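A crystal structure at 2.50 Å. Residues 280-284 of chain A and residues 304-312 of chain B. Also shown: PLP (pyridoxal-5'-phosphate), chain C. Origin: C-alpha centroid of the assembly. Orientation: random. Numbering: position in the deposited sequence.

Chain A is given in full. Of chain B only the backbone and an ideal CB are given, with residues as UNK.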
ATOM      1  N   PRO A 280      12.645   6.597  -0.729  1.00 36.58           N
ATOM      2  CA  PRO A 280      11.489   6.215  -1.526  1.00 36.80           C
ATOM      3  C   PRO A 280      11.167   4.733  -1.469  1.00 37.27           C
ATOM      4  O   PRO A 280       9.997   4.371  -1.610  1.00 38.14           O
ATOM      5  CB  PRO A 280      11.898   6.621  -2.938  1.00 36.95           C
ATOM      6  CG  PRO A 280      13.350   6.399  -2.952  1.00 37.14           C
ATOM      7  CD  PRO A 280      13.792   6.897  -1.612  1.00 37.10           C
ATOM      8  N   GLY A 281      12.181   3.899  -1.241  1.00 36.56           N
ATOM      9  CA  GLY A 281      12.009   2.459  -1.155  1.00 36.13           C
ATOM     10  C   GLY A 281      11.183   1.995   0.024  1.00 35.74           C
ATOM     11  O   GLY A 281      10.623   0.904  -0.011  1.00 33.79           O
HETATM   12  N   MSE A 282      11.111   2.841   1.053  1.00 36.60           N
HETATM   13  CA  MSE A 282      10.331   2.584   2.264  1.00 36.62           C
HETATM   14  C   MSE A 282       8.833   2.880   2.146  1.00 37.99           C
HETATM   15  O   MSE A 282       8.073   2.387   2.980  1.00 42.14           O
HETATM   16  CB  MSE A 282      10.876   3.418   3.415  1.00 36.19           C
HETATM   17  CG  MSE A 282      12.346   3.219   3.756  1.00 35.73           C
HETATM   18 SE   MSE A 282      12.776   1.402   4.237  0.75 33.95          SE
HETATM   19  CE  MSE A 282      14.066   1.980   5.578  1.00 34.88           C
ATOM     20  N   ARG A 283       8.414   3.708   1.179  1.00 36.68           N
ATOM     21  CA  ARG A 283       7.005   4.018   0.932  1.00 35.03           C
ATOM     22  C   ARG A 283       6.286   4.599   2.138  1.00 34.10           C
ATOM     23  O   ARG A 283       5.382   3.968   2.670  1.00 33.18           O
ATOM     24  CB  ARG A 283       6.237   2.774   0.399  1.00 35.44           C
ATOM     25  CG  ARG A 283       6.898   1.932  -0.709  1.00 36.82           C
ATOM     26  CD  ARG A 283       6.817   2.496  -2.129  1.00 37.85           C
ATOM     27  NE  ARG A 283       7.248   3.851  -2.145  1.00 39.21           N
ATOM     28  CZ  ARG A 283       6.539   4.942  -2.433  1.00 39.28           C
ATOM     29  NH1 ARG A 283       5.303   4.948  -2.966  1.00 38.81           N
ATOM     30  NH2 ARG A 283       7.179   6.079  -2.246  1.00 39.82           N
ATOM     31  N   THR A 284       6.678   5.806   2.554  1.00 34.08           N
ATOM     32  CA  THR A 284       6.026   6.502   3.693  1.00 33.69           C
ATOM     33  C   THR A 284       5.479   7.861   3.281  1.00 34.04           C
ATOM     34  O   THR A 284       6.257   8.765   2.940  1.00 34.21           O
ATOM     35  CB  THR A 284       6.991   6.725   4.867  1.00 33.55           C
ATOM     36  OG1 THR A 284       7.665   5.499   5.145  1.00 34.06           O
ATOM     37  CG2 THR A 284       6.228   7.221   6.108  1.00 32.82           C
TER
ATOM     38  N   UNK B 304      -1.939   2.865  -7.596  1.00 28.79           N
ATOM     39  CA  UNK B 304      -2.316   2.978  -6.182  1.00 29.78           C
ATOM     40  C   UNK B 304      -1.132   3.227  -5.256  1.00 31.23           C
ATOM     41  O   UNK B 304      -1.280   4.002  -4.314  1.00 32.82           O
ATOM     42  CB  UNK B 304      -3.040   1.705  -5.739  1.00 29.78           C
ATOM     43  N   UNK B 305       0.021   2.600  -5.534  1.00 31.88           N
ATOM     44  CA  UNK B 305       1.231   2.663  -4.675  1.00 33.69           C
ATOM     45  C   UNK B 305       2.542   3.257  -5.242  1.00 34.64           C
ATOM     46  O   UNK B 305       3.486   3.455  -4.488  1.00 34.15           O
ATOM     47  CB  UNK B 305       1.547   1.235  -4.224  1.00 33.69           C
ATOM     48  N   UNK B 306       2.614   3.479  -6.560  1.00 35.57           N
ATOM     49  CA  UNK B 306       3.829   3.887  -7.295  1.00 35.48           C
ATOM     50  C   UNK B 306       4.698   2.598  -7.393  1.00 35.38           C
ATOM     51  O   UNK B 306       4.889   2.041  -8.479  1.00 35.69           O
ATOM     52  CB  UNK B 306       4.567   5.030  -6.595  1.00 35.48           C
ATOM     53  N   UNK B 307       5.195   2.125  -6.260  1.00 34.52           N
ATOM     54  CA  UNK B 307       5.942   0.877  -6.155  1.00 34.28           C
ATOM     55  C   UNK B 307       5.603   0.231  -4.786  1.00 34.21           C
ATOM     56  O   UNK B 307       5.199   0.915  -3.853  1.00 33.61           O
ATOM     57  CB  UNK B 307       7.445   1.124  -6.302  1.00 34.28           C
ATOM     58  N   UNK B 308       5.650  -1.093  -4.686  1.00 34.22           N
ATOM     59  CA  UNK B 308       5.385  -1.653  -3.373  1.00 35.19           C
ATOM     60  C   UNK B 308       6.618  -1.508  -2.484  1.00 36.18           C
ATOM     61  O   UNK B 308       7.734  -1.210  -2.949  1.00 34.91           O
ATOM     62  CB  UNK B 308       4.971  -3.122  -3.487  1.00 35.19           C
ATOM     63  N   UNK B 309       6.396  -1.745  -1.207  1.00 38.20           N
ATOM     64  CA  UNK B 309       7.438  -1.630  -0.202  1.00 39.77           C
ATOM     65  C   UNK B 309       8.522  -2.685  -0.451  1.00 39.65           C
ATOM     66  O   UNK B 309       8.248  -3.745  -0.997  1.00 39.27           O
ATOM     67  CB  UNK B 309       6.849  -1.779   1.202  1.00 39.77           C
ATOM     68  N   UNK B 310       9.755  -2.375  -0.092  1.00 40.23           N
ATOM     69  CA  UNK B 310      10.850  -3.301  -0.343  1.00 40.62           C
ATOM     70  C   UNK B 310      11.751  -3.660   0.832  1.00 40.45           C
ATOM     71  O   UNK B 310      12.653  -4.486   0.641  1.00 41.71           O
ATOM     72  CB  UNK B 310      11.728  -2.713  -1.450  1.00 40.62           C
ATOM     73  N   UNK B 311      11.501  -3.152   2.037  1.00 39.55           N
ATOM     74  CA  UNK B 311      12.389  -3.534   3.124  1.00 39.78           C
ATOM     75  C   UNK B 311      12.183  -4.951   3.653  1.00 38.78           C
ATOM     76  O   UNK B 311      13.150  -5.606   4.079  1.00 39.29           O
ATOM     77  CB  UNK B 311      12.219  -2.544   4.278  1.00 39.78           C
ATOM     78  N   UNK B 312      10.951  -5.441   3.602  1.00 37.48           N
ATOM     79  CA  UNK B 312      10.660  -6.855   3.915  1.00 35.37           C
ATOM     80  C   UNK B 312      11.364  -7.744   2.894  1.00 34.18           C
ATOM     81  O   UNK B 312      11.982  -8.742   3.270  1.00 34.70           O
ATOM     82  CB  UNK B 312       9.154  -7.125   3.914  1.00 35.37           C
TER
HETATM   83  N1  PLP C 500       4.118  14.265  -5.303  1.00 49.48           N
HETATM   84  C2  PLP C 500       4.944  14.684  -6.324  1.00 50.57           C
HETATM   85  C2A PLP C 500       4.854  16.116  -6.747  1.00 50.11           C
HETATM   86  C3  PLP C 500       5.844  13.771  -6.918  1.00 51.41           C
HETATM   87  O3  PLP C 500       6.685  14.145  -7.933  1.00 50.06           O
HETATM   88  C4  PLP C 500       5.874  12.425  -6.481  1.00 52.20           C
HETATM   89  C4A PLP C 500       6.655  11.432  -7.335  1.00 53.42           C
HETATM   90  O4A PLP C 500       7.448  10.627  -6.831  1.00 54.71           O
HETATM   91  C5  PLP C 500       4.999  12.018  -5.420  1.00 50.64           C
HETATM   92  C6  PLP C 500       4.133  12.973  -4.854  1.00 49.70           C
HETATM   93  C5A PLP C 500       4.918  10.571  -4.894  1.00 48.52           C
HETATM   94  O4P PLP C 500       5.847  10.282  -3.871  1.00 45.22           O
HETATM   95  P   PLP C 500       5.711   8.950  -2.986  1.00 40.81           P
HETATM   96  O1P PLP C 500       4.561   8.001  -3.220  1.00 40.33           O
HETATM   97  O2P PLP C 500       5.592   9.525  -1.615  1.00 40.66           O
HETATM   98  O3P PLP C 500       6.974   8.216  -3.204  1.00 38.75           O

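Position 304 has helical backbone angles, and no atom of chain A lies within 5.5 Å of its ideal CB. Chain A therefore sets no preference; the residue is Val B304.

At 305 the backbone matters more than the side chain. Its carbonyl oxygen accepts a hydrogen bond from Arg A283 NH1 (NH1 to O of 305, 2.8 Å). CA-to-CB points sideways, and the ideal CB is 5.4 Å from that NH1, so many side chains would fit. The residue is Asn B305, whose ND2 is hydrogen-bonded elsewhere in the structure.

Position 306 leaves the helix with positive phi (75°), where glycine or asparagine might be expected. Yet CA-to-CB points toward chain A, its ideal CB 3.7 Å from Arg A283 NH1. That guanidinium is positively charged, so another cation close by would be unwelcome, while an apolar chain could pack; the arginine itself is held to the phosphate, through NH1 to PLP O1P (3.2 Å) and a very short NH2 to PLP O3P hydrogen bond (2.4 Å). It is Leu B306: CB lies 3.8 Å from Arg A283 NH1, and CD2 reaches within 3.7 Å of PLP O4A.

At 307 the backbone is extended and CA-to-CB runs sideways. Chain A would tolerate a small residue or a larger one directed past the arginine; Ala B307 adds only a methyl, its CB 4.4 Å from Arg A283 CD.

CA-to-CB of 308 points away from chain A. The backbone angles suit proline among many others, and Pro B308 occupies it.

At 309 the ideal CB points sideways, 4.2 Å from Arg A283 CG. With the arginine's CH2 groups on one hand and a carbonyl oxygen within reach on the other, a small apolar or hydroxyl-bearing residue would be plausible. Thr B309 lays its CB 4.1 Å from Arg A283 CG; its OG1 lies 3.6 Å from Met A282 O but is hydrogen-bonded elsewhere.

Position 310 precedes a helix, as its N-cap, where serine, threonine, aspartate or asparagine would be conventional. Its amide gives a weak hydrogen bond to Gly A281 O (N to O, 3.4 Å), available to any residue except proline. The glycine leaves room beside it for a long chain: in Arg B310, CG lies 3.4 Å from Gly A281 O, and an ideal CB on the glycine would sit 3.3 Å from CD. The guanidinium finds its partners elsewhere.

At 311 the ideal CB points toward chain A, 4.0 Å from the selenium of selenomethionine Met A282. This polarizable, apolar neighbor favors leucine, methionine or an aromatic. Phe B311 meets it obliquely, CD1 3.8 Å from SE.

Position 312 is helical and out of reach, so chain A sets no preference; it is Gly B312.

Chain B (304-312) VNLAPTRFG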
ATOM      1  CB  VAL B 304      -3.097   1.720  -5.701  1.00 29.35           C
ATOM      2  CG1 VAL B 304      -3.387   1.772  -4.179  1.00 28.70           C
ATOM      3  CG2 VAL B 304      -4.383   1.574  -6.497  1.00 27.96           C
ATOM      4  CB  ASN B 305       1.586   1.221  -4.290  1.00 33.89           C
ATOM      5  CG  ASN B 305       0.546   0.560  -3.438  1.00 34.02           C
ATOM      6  OD1 ASN B 305      -0.116   1.193  -2.614  1.00 34.07           O
ATOM      7  ND2 ASN B 305       0.421  -0.749  -3.609  1.00 34.56           N
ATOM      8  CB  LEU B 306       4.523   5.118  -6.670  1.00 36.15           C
ATOM      9  CG  LEU B 306       5.166   6.193  -7.559  1.00 36.93           C
ATOM     10  CD1 LEU B 306       4.106   6.831  -8.452  1.00 37.89           C
ATOM     11  CD2 LEU B 306       5.824   7.296  -6.733  1.00 36.22           C
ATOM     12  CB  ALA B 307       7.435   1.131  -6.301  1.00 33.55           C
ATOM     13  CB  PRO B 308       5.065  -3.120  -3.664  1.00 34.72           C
ATOM     14  CG  PRO B 308       5.768  -3.425  -4.915  1.00 34.89           C
ATOM     15  CD  PRO B 308       5.769  -2.136  -5.712  1.00 34.87           C
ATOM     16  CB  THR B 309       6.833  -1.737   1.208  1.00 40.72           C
ATOM     17  OG1 THR B 309       7.695  -1.065   2.115  1.00 43.87           O
ATOM     18  CG2 THR B 309       6.608  -3.159   1.634  1.00 39.43           C
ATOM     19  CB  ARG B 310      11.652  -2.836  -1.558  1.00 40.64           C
ATOM     20  CG  ARG B 310      12.431  -1.601  -1.378  1.00 40.48           C
ATOM     21  CD  ARG B 310      12.944  -1.035  -2.688  1.00 40.24           C
ATOM     22  NE  ARG B 310      13.801  -1.987  -3.402  1.00 40.23           N
ATOM     23  CZ  ARG B 310      14.688  -1.696  -4.353  1.00 39.26           C
ATOM     24  NH1 ARG B 310      14.980  -0.438  -4.713  1.00 38.90           N
ATOM     25  NH2 ARG B 310      15.348  -2.708  -4.910  1.00 39.28           N
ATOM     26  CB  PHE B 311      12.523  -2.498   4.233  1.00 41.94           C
ATOM     27  CG  PHE B 311      13.912  -2.442   4.718  1.00 43.52           C
ATOM     28  CD1 PHE B 311      14.866  -1.710   3.994  1.00 44.43           C
ATOM     29  CD2 PHE B 311      14.324  -3.251   5.755  1.00 45.02           C
ATOM     30  CE1 PHE B 311      16.207  -1.712   4.358  1.00 45.40           C
ATOM     31  CE2 PHE B 311      15.682  -3.289   6.135  1.00 46.33           C
ATOM     32  CZ  PHE B 311      16.629  -2.511   5.427  1.00 46.22           C
TER
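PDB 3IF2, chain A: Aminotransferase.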